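Local coordinates for PKS_KS domain-containing protein (Photorhabdus luminescens subsp. laumondii, PDB 6SMO) that probably acts as a beta-ketoacyl synthase of the thiolase superfamily, condensing acyl units into longer chains, and holds a pentaoxo-dodecanal chain in its pocket, at residues N49-G54 against Y390-I395; T129-A134 against A217-L222. One frame throughout, in Å; residues are numbered along the deposited sequence.

How the contacts relate
Along the chain the order is N49-G54, T129-A134, A217-L222, Y390-I395, with both halves of contact 2 falling between the two halves of contact 1. The centres are 25 Å apart, on opposite sides of the chain's centre, and the nearest atoms stay about 15 Å from each other. Helix 372-388 runs between them: A372, A373 and A376 meet contact 2, while A381 and E385 meet contact 1. Contact 2 lies where the neighbouring parallel strands 123-128 and 212-219 of the large mixed sheet end, beside the ligand pocket. Contact 1 joins an early helix to the short strand 390-391, tying distant parts of the ketosynthase sequence together away from that pocket.

Contact 1: N49-G54 against Y390-I395; sequences NNIHNG and YVHPTI
H52 and Y390 lay their rings on one another where the last turn of helix 44-53 meets strand 390-391 and the loop after it, a helix-end packing within the ketosynthase's thiolase fold. The pair is an offset stack, with centroids 3.9 Å apart and planes turned by 25°. The imidazole presents its CD2-NE2 side: H52 CD2 sits over the middle of the phenol ring, whereas Y390 CZ lies toward the rim of the imidazole. Seen as whole side chains, the two cross at about a right angle. H52 holds CG anti to its backbone N (chi1 -178°), which starts the ring off toward the tyrosine. The ND1 edge of the imidazole has its own partner, since H52 ND1 donates almost straight to N53 OD1 at 3.3 Å, with the acceptor close to the ring plane; that bond helps set the rotation of the ring.

Deeper in, I51 and H392 approach obliquely, and the gap from I51 CD1 to H392 CD2 is 4.2 Å. M366 of helix 364-367 touches both side chains as well as I395, and A381 of helix 372-388 packs on I51, so this half is the buried one. H392 is held through its backbone too, its N bonding to E385 OE2 and its O to N361 ND2. The I51 carbonyl is aimed at P393 CD, 3.6 Å from I51 O, while H392 CB lies off to the side of the C=O bond, 3.4 Å from I51 O. At G54 the backbone leaves the helix with positive phi and turns past the proline ring, P393 CG standing 4.2 Å from G54 CA. Beyond it the methyl I395 CG2 faces the glycine carbonyl, 3.4 Å from G54 O.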
ATOM      1  N   ASN B  49      17.682 -24.587   1.619  1.00 37.62           N
ATOM      2  CA  ASN B  49      19.064 -25.116   1.781  1.00 37.72           C
ATOM      3  C   ASN B  49      20.029 -23.970   2.109  1.00 37.28           C
ATOM      4  O   ASN B  49      20.860 -24.148   3.018  1.00 37.24           O
ATOM      5  CB  ASN B  49      19.534 -25.874   0.535  1.00 38.49           C
ATOM      6  CG  ASN B  49      18.837 -27.206   0.346  1.00 38.93           C
ATOM      7  OD1 ASN B  49      18.400 -27.829   1.310  1.00 39.30           O
ATOM      8  ND2 ASN B  49      18.732 -27.651  -0.895  1.00 39.55           N
ATOM      9  N   ASN B  50      19.916 -22.844   1.397  1.00 36.72           N
ATOM     10  CA  ASN B  50      20.846 -21.689   1.509  1.00 37.03           C
ATOM     11  C   ASN B  50      20.632 -20.976   2.851  1.00 37.25           C
ATOM     12  O   ASN B  50      21.646 -20.676   3.513  1.00 37.98           O
ATOM     13  CB  ASN B  50      20.716 -20.741   0.312  1.00 36.90           C
ATOM     14  CG  ASN B  50      21.318 -21.310  -0.956  1.00 37.07           C
ATOM     15  OD1 ASN B  50      20.660 -21.372  -1.991  1.00 36.92           O
ATOM     16  ND2 ASN B  50      22.567 -21.739  -0.884  1.00 37.58           N
ATOM     17  N   ILE B  51      19.378 -20.725   3.247  1.00 36.88           N
ATOM     18  CA  ILE B  51      19.045 -19.989   4.507  1.00 36.87           C
ATOM     19  C   ILE B  51      19.315 -20.896   5.715  1.00 36.85           C
ATOM     20  O   ILE B  51      19.621 -20.351   6.794  1.00 36.32           O
ATOM     21  CB  ILE B  51      17.603 -19.431   4.502  1.00 36.88           C
ATOM     22  CG1 ILE B  51      16.535 -20.528   4.530  1.00 36.96           C
ATOM     23  CG2 ILE B  51      17.404 -18.476   3.334  1.00 37.11           C
ATOM     24  CD1 ILE B  51      15.178 -20.043   4.988  1.00 36.85           C
ATOM     25  N   HIS B  52      19.211 -22.219   5.539  1.00 36.95           N
ATOM     26  CA  HIS B  52      19.536 -23.242   6.569  1.00 37.24           C
ATOM     27  C   HIS B  52      21.013 -23.122   6.963  1.00 38.17           C
ATOM     28  O   HIS B  52      21.299 -23.047   8.175  1.00 37.96           O
ATOM     29  CB  HIS B  52      19.205 -24.653   6.060  1.00 36.87           C
ATOM     30  CG  HIS B  52      19.468 -25.728   7.059  1.00 36.34           C
ATOM     31  ND1 HIS B  52      20.714 -26.298   7.219  1.00 36.51           N
ATOM     32  CD2 HIS B  52      18.654 -26.338   7.948  1.00 35.92           C
ATOM     33  CE1 HIS B  52      20.659 -27.213   8.165  1.00 36.46           C
ATOM     34  NE2 HIS B  52      19.405 -27.257   8.627  1.00 36.10           N
ATOM     35  N   ASN B  53      21.904 -23.096   5.966  1.00 39.13           N
ATOM     36  CA  ASN B  53      23.383 -23.085   6.137  1.00 40.38           C
ATOM     37  C   ASN B  53      23.860 -21.678   6.522  1.00 40.84           C
ATOM     38  O   ASN B  53      24.990 -21.565   7.033  1.00 41.26           O
ATOM     39  CB  ASN B  53      24.095 -23.575   4.874  1.00 41.08           C
ATOM     40  CG  ASN B  53      23.636 -24.948   4.426  1.00 41.32           C
ATOM     41  OD1 ASN B  53      23.250 -25.780   5.243  1.00 41.82           O
ATOM     42  ND2 ASN B  53      23.674 -25.192   3.126  1.00 41.42           N
ATOM     43  N   GLY B  54      23.037 -20.652   6.274  1.00 41.19           N
ATOM     44  CA  GLY B  54      23.338 -19.244   6.596  1.00 41.76           C
ATOM     45  C   GLY B  54      24.161 -18.582   5.503  1.00 42.40           C
ATOM     46  O   GLY B  54      25.058 -17.785   5.842  1.00 41.97           O
ATOM     47  N   TYR B 390      13.109 -26.240  12.420  1.00 35.81           N
ATOM     48  CA  TYR B 390      14.454 -25.613  12.349  1.00 35.25           C
ATOM     49  C   TYR B 390      14.286 -24.091  12.312  1.00 34.61           C
ATOM     50  O   TYR B 390      13.254 -23.613  11.802  1.00 34.53           O
ATOM     51  CB  TYR B 390      15.227 -26.115  11.125  1.00 34.75           C
ATOM     52  CG  TYR B 390      16.673 -25.691  11.080  1.00 34.33           C
ATOM     53  CD1 TYR B 390      17.661 -26.459  11.678  1.00 34.37           C
ATOM     54  CD2 TYR B 390      17.058 -24.521  10.447  1.00 33.91           C
ATOM     55  CE1 TYR B 390      18.993 -26.077  11.645  1.00 34.38           C
ATOM     56  CE2 TYR B 390      18.386 -24.123  10.405  1.00 33.89           C
ATOM     57  CZ  TYR B 390      19.357 -24.904  11.006  1.00 34.13           C
ATOM     58  OH  TYR B 390      20.667 -24.521  10.968  1.00 34.36           O
ATOM     59  N   VAL B 391      15.273 -23.364  12.840  1.00 34.45           N
ATOM     60  CA  VAL B 391      15.292 -21.873  12.895  1.00 34.53           C
ATOM     61  C   VAL B 391      16.566 -21.380  12.198  1.00 34.24           C
ATOM     62  O   VAL B 391      17.666 -21.733  12.667  1.00 34.00           O
ATOM     63  CB  VAL B 391      15.203 -21.371  14.350  1.00 34.78           C
ATOM     64  CG1 VAL B 391      15.352 -19.862  14.437  1.00 35.17           C
ATOM     65  CG2 VAL B 391      13.911 -21.812  15.019  1.00 34.69           C
ATOM     66  N   HIS B 392      16.417 -20.605  11.117  1.00 34.18           N
ATOM     67  CA  HIS B 392      17.542 -20.014  10.344  1.00 34.28           C
ATOM     68  C   HIS B 392      18.194 -18.917  11.182  1.00 34.85           C
ATOM     69  O   HIS B 392      17.517 -18.249  11.962  1.00 35.24           O
ATOM     70  CB  HIS B 392      17.081 -19.525   8.960  1.00 33.98           C
ATOM     71  CG  HIS B 392      16.242 -18.289   8.972  1.00 33.44           C
ATOM     72  ND1 HIS B 392      16.753 -17.048   9.305  1.00 33.16           N
ATOM     73  CD2 HIS B 392      14.944 -18.089   8.658  1.00 33.01           C
ATOM     74  CE1 HIS B 392      15.799 -16.143   9.219  1.00 32.79           C
ATOM     75  NE2 HIS B 392      14.679 -16.757   8.824  1.00 32.57           N
ATOM     76  N   PRO B 393      19.525 -18.706  11.059  1.00 35.46           N
ATOM     77  CA  PRO B 393      20.224 -17.697  11.854  1.00 35.68           C
ATOM     78  C   PRO B 393      20.182 -16.289  11.244  1.00 35.89           C
ATOM     79  O   PRO B 393      19.898 -16.167  10.066  1.00 35.73           O
ATOM     80  CB  PRO B 393      21.663 -18.225  11.843  1.00 36.02           C
ATOM     81  CG  PRO B 393      21.804 -18.866  10.475  1.00 36.03           C
ATOM     82  CD  PRO B 393      20.433 -19.433  10.157  1.00 35.69           C
ATOM     83  N   THR B 394      20.458 -15.274  12.067  1.00 36.21           N
ATOM     84  CA  THR B 394      20.760 -13.881  11.641  1.00 36.57           C
ATOM     85  C   THR B 394      22.272 -13.777  11.411  1.00 36.88           C
ATOM     86  O   THR B 394      23.008 -13.679  12.411  1.00 37.18           O
ATOM     87  CB  THR B 394      20.276 -12.857  12.677  1.00 36.40           C
ATOM     88  OG1 THR B 394      18.951 -13.206  13.076  1.00 36.75           O
ATOM     89  CG2 THR B 394      20.291 -11.438  12.153  1.00 36.35           C
ATOM     90  N   ILE B 395      22.716 -13.825  10.151  1.00 37.16           N
ATOM     91  CA  ILE B 395      24.165 -13.847   9.785  1.00 37.91           C
ATOM     92  C   ILE B 395      24.731 -12.423   9.865  1.00 38.37           C
ATOM     93  O   ILE B 395      23.938 -11.472  10.021  1.00 38.13           O
ATOM     94  CB  ILE B 395      24.399 -14.486   8.399  1.00 38.00           C
ATOM     95  CG1 ILE B 395      23.803 -13.659   7.255  1.00 37.92           C
ATOM     96  CG2 ILE B 395      23.891 -15.920   8.381  1.00 37.89           C
ATOM     97  CD1 ILE B 395      24.443 -13.927   5.911  1.00 37.98           C
TER

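Contact 2: T129-A134 against A217-L222; sequences TAIADA and ASEAPL. With LKZ (3,5,7,9,11-pentakis(oxidanylidene)dodecanal), chain H.
E219 reaches across to the T129-I131 turn, just where the parallel strands 123-128 and 212-219 of the thiolase-fold sheet end. Here the contact is tightest. Bent at chi2 (66°), the glutamate presents its carboxylate to two successive amides, one oxygen to each and both through syn lone pairs: A130 N to E219 OE2 at 3.0 Å, and I131 N to E219 OE1 at 3.2 Å. Alongside, T129 forms an ST motif, its OG1 accepting from A132 N while donating to S218 O at 3.0 Å, in the plane of that carbonyl. A buried hydroxyl thus pins the turn to the strand, and A372 and A373 of helix 372-388 pack on E219.

The other end has no such polar grip. I131 and P221 meet only through carbon, crossing at about a right angle, and W133 of the neighbouring Ketoacyl_synth_N domain-containing chain packs on I131. The pocket, not open solvent, borders the turn: I131 turns CG2 to the bound polyketone, and A130 CB, on the glutamate-held part, stands 3.7 Å from LKZ C8. The isoleucine's other branch reaches P221, with I131 CD1 3.6 Å from P221 CB.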
ATOM      1  N   THR B 129       2.236  -5.215  -3.396  1.00 33.77           N
ATOM      2  CA  THR B 129       3.474  -4.564  -3.902  1.00 33.96           C
ATOM      3  C   THR B 129       3.584  -3.159  -3.302  1.00 34.50           C
ATOM      4  O   THR B 129       2.531  -2.558  -3.020  1.00 34.48           O
ATOM      5  CB  THR B 129       3.486  -4.511  -5.436  1.00 33.84           C
ATOM      6  OG1 THR B 129       4.818  -4.213  -5.856  1.00 33.25           O
ATOM      7  CG2 THR B 129       2.527  -3.488  -6.005  1.00 33.86           C
ATOM      8  N   ALA B 130       4.807  -2.659  -3.156  1.00 35.40           N
ATOM      9  CA  ALA B 130       5.044  -1.295  -2.644  1.00 35.83           C
ATOM     10  C   ALA B 130       5.171  -0.314  -3.819  1.00 36.54           C
ATOM     11  O   ALA B 130       4.562   0.756  -3.730  1.00 36.38           O
ATOM     12  CB  ALA B 130       6.272  -1.298  -1.774  1.00 36.03           C
ATOM     13  N   ILE B 131       5.888  -0.683  -4.891  1.00 37.43           N
ATOM     14  CA  ILE B 131       6.096   0.242  -6.050  1.00 38.29           C
ATOM     15  C   ILE B 131       5.665  -0.396  -7.374  1.00 38.61           C
ATOM     16  O   ILE B 131       5.786   0.276  -8.389  1.00 38.60           O
ATOM     17  CB  ILE B 131       7.558   0.715  -6.149  1.00 39.01           C
ATOM     18  CG1 ILE B 131       8.410  -0.264  -6.953  1.00 39.31           C
ATOM     19  CG2 ILE B 131       8.156   0.981  -4.787  1.00 39.46           C
ATOM     20  CD1 ILE B 131       9.857  -0.266  -6.564  1.00 39.64           C
ATOM     21  N   ALA B 132       5.241  -1.656  -7.363  1.00 38.94           N
ATOM     22  CA  ALA B 132       4.809  -2.401  -8.571  1.00 39.73           C
ATOM     23  C   ALA B 132       5.907  -2.319  -9.644  1.00 40.67           C
ATOM     24  O   ALA B 132       7.081  -2.545  -9.289  1.00 41.16           O
ATOM     25  CB  ALA B 132       3.482  -1.864  -9.051  1.00 39.40           C
ATOM     26  N   ASP B 133       5.551  -2.001 -10.897  1.00 41.90           N
ATOM     27  CA  ASP B 133       6.490  -1.944 -12.050  1.00 42.85           C
ATOM     28  C   ASP B 133       7.016  -0.510 -12.205  1.00 43.34           C
ATOM     29  O   ASP B 133       6.823   0.080 -13.286  1.00 43.25           O
ATOM     30  CB  ASP B 133       5.816  -2.458 -13.326  1.00 43.92           C
ATOM     31  CG  ASP B 133       6.775  -2.699 -14.482  1.00 44.90           C
ATOM     32  OD1 ASP B 133       7.899  -3.175 -14.224  1.00 45.48           O
ATOM     33  OD2 ASP B 133       6.390  -2.407 -15.630  1.00 45.73           O
ATOM     34  N   ALA B 134       7.670   0.019 -11.164  1.00 43.56           N
ATOM     35  CA  ALA B 134       8.286   1.367 -11.139  1.00 43.62           C
ATOM     36  C   ALA B 134       9.447   1.430 -12.140  1.00 43.57           C
ATOM     37  O   ALA B 134       9.642   2.503 -12.745  1.00 44.04           O
ATOM     38  CB  ALA B 134       8.746   1.710  -9.743  1.00 43.57           C
ATOM     39  N   ALA B 217       3.212 -11.321  -1.993  1.00 31.47           N
ATOM     40  CA  ALA B 217       3.694 -10.032  -2.543  1.00 31.61           C
ATOM     41  C   ALA B 217       4.871 -10.262  -3.501  1.00 31.87           C
ATOM     42  O   ALA B 217       5.648 -11.209  -3.275  1.00 31.29           O
ATOM     43  CB  ALA B 217       4.078  -9.107  -1.415  1.00 31.48           C
ATOM     44  N   SER B 218       5.012  -9.367  -4.476  1.00 32.34           N
ATOM     45  CA  SER B 218       6.106  -9.343  -5.475  1.00 33.01           C
ATOM     46  C   SER B 218       6.712  -7.941  -5.508  1.00 34.14           C
ATOM     47  O   SER B 218       5.950  -7.008  -5.448  1.00 33.89           O
ATOM     48  CB  SER B 218       5.601  -9.731  -6.819  1.00 32.87           C
ATOM     49  OG  SER B 218       6.652  -9.827  -7.746  1.00 32.73           O
ATOM     50  N   GLU B 219       8.041  -7.825  -5.578  1.00 35.57           N
ATOM     51  CA  GLU B 219       8.728  -6.512  -5.632  1.00 36.58           C
ATOM     52  C   GLU B 219       9.932  -6.552  -6.575  1.00 37.18           C
ATOM     53  O   GLU B 219      10.642  -7.529  -6.531  1.00 37.16           O
ATOM     54  CB  GLU B 219       9.249  -6.200  -4.241  1.00 37.18           C
ATOM     55  CG  GLU B 219       9.453  -4.738  -3.985  1.00 38.18           C
ATOM     56  CD  GLU B 219       8.173  -3.948  -3.981  1.00 38.94           C
ATOM     57  OE1 GLU B 219       8.035  -3.042  -4.795  1.00 40.11           O
ATOM     58  OE2 GLU B 219       7.333  -4.265  -3.174  1.00 39.47           O
ATOM     59  N   ALA B 220      10.142  -5.504  -7.383  1.00 37.57           N
ATOM     60  CA  ALA B 220      11.314  -5.382  -8.285  1.00 37.88           C
ATOM     61  C   ALA B 220      11.871  -3.961  -8.200  1.00 38.17           C
ATOM     62  O   ALA B 220      11.784  -3.233  -9.181  1.00 38.39           O
ATOM     63  CB  ALA B 220      10.932  -5.742  -9.688  1.00 37.83           C
ATOM     64  N   PRO B 221      12.509  -3.561  -7.087  1.00 38.62           N
ATOM     65  CA  PRO B 221      12.957  -2.193  -6.877  1.00 38.98           C
ATOM     66  C   PRO B 221      14.432  -1.898  -7.144  1.00 39.50           C
ATOM     67  O   PRO B 221      14.921  -0.966  -6.614  1.00 39.56           O
ATOM     68  CB  PRO B 221      12.708  -2.091  -5.377  1.00 38.93           C
ATOM     69  CG  PRO B 221      13.155  -3.412  -4.855  1.00 38.77           C
ATOM     70  CD  PRO B 221      12.811  -4.396  -5.945  1.00 38.74           C
ATOM     71  N   LEU B 222      15.108  -2.782  -7.864  1.00 39.92           N
ATOM     72  CA  LEU B 222      16.532  -2.567  -8.170  1.00 40.44           C
ATOM     73  C   LEU B 222      16.657  -1.770  -9.456  1.00 40.82           C
ATOM     74  O   LEU B 222      17.214  -2.268 -10.404  1.00 40.98           O
ATOM     75  CB  LEU B 222      17.208  -3.926  -8.259  1.00 40.65           C
ATOM     76  CG  LEU B 222      17.105  -4.746  -6.983  1.00 40.67           C
ATOM     77  CD1 LEU B 222      18.061  -5.916  -7.023  1.00 41.09           C
ATOM     78  CD2 LEU B 222      17.366  -3.880  -5.775  1.00 40.38           C
TER
HETATM   79  C4  LKZ H 501      10.392   4.921  -3.692  1.00 56.67           C
HETATM   80  C5  LKZ H 501       8.971   4.802  -3.204  1.00 55.90           C
HETATM   81  C6  LKZ H 501       8.449   3.395  -2.896  1.00 54.13           C
HETATM   82  C7  LKZ H 501       8.265   3.261  -1.400  1.00 53.98           C
HETATM   83  C8  LKZ H 501       7.666   1.975  -0.819  1.00 53.57           C
HETATM   84  C10 LKZ H 501       9.537   0.538   3.846  1.00 50.39           C
HETATM   85  C22 LKZ H 501      10.355   5.057  -5.201  1.00 57.45           C
HETATM   86  C11 LKZ H 501       9.913  -0.755   3.168  1.00 49.00           C
HETATM   87  O19 LKZ H 501      11.071  -1.087   2.989  1.00 50.76           O
HETATM   88  C3  LKZ H 501       8.481   1.128   2.931  1.00 51.25           C
HETATM   89  O23 LKZ H 501       7.394   1.454   3.373  1.00 51.50           O
HETATM   90  C2  LKZ H 501       8.793   1.164   1.429  1.00 52.69           C
HETATM   91  C9  LKZ H 501       7.797   2.071   0.703  1.00 53.28           C
HETATM   92  O20 LKZ H 501       7.173   2.923   1.304  1.00 54.56           O
HETATM   93  O21 LKZ H 501       8.642   4.150  -0.669  1.00 53.48           O
HETATM   94  O22 LKZ H 501       8.276   5.800  -3.094  1.00 56.92           O
HETATM   95  O24 LKZ H 501      10.392   6.143  -5.760  1.00 58.84           O
HETATM   96  C23 LKZ H 501      10.274   3.758  -5.979  1.00 57.56           C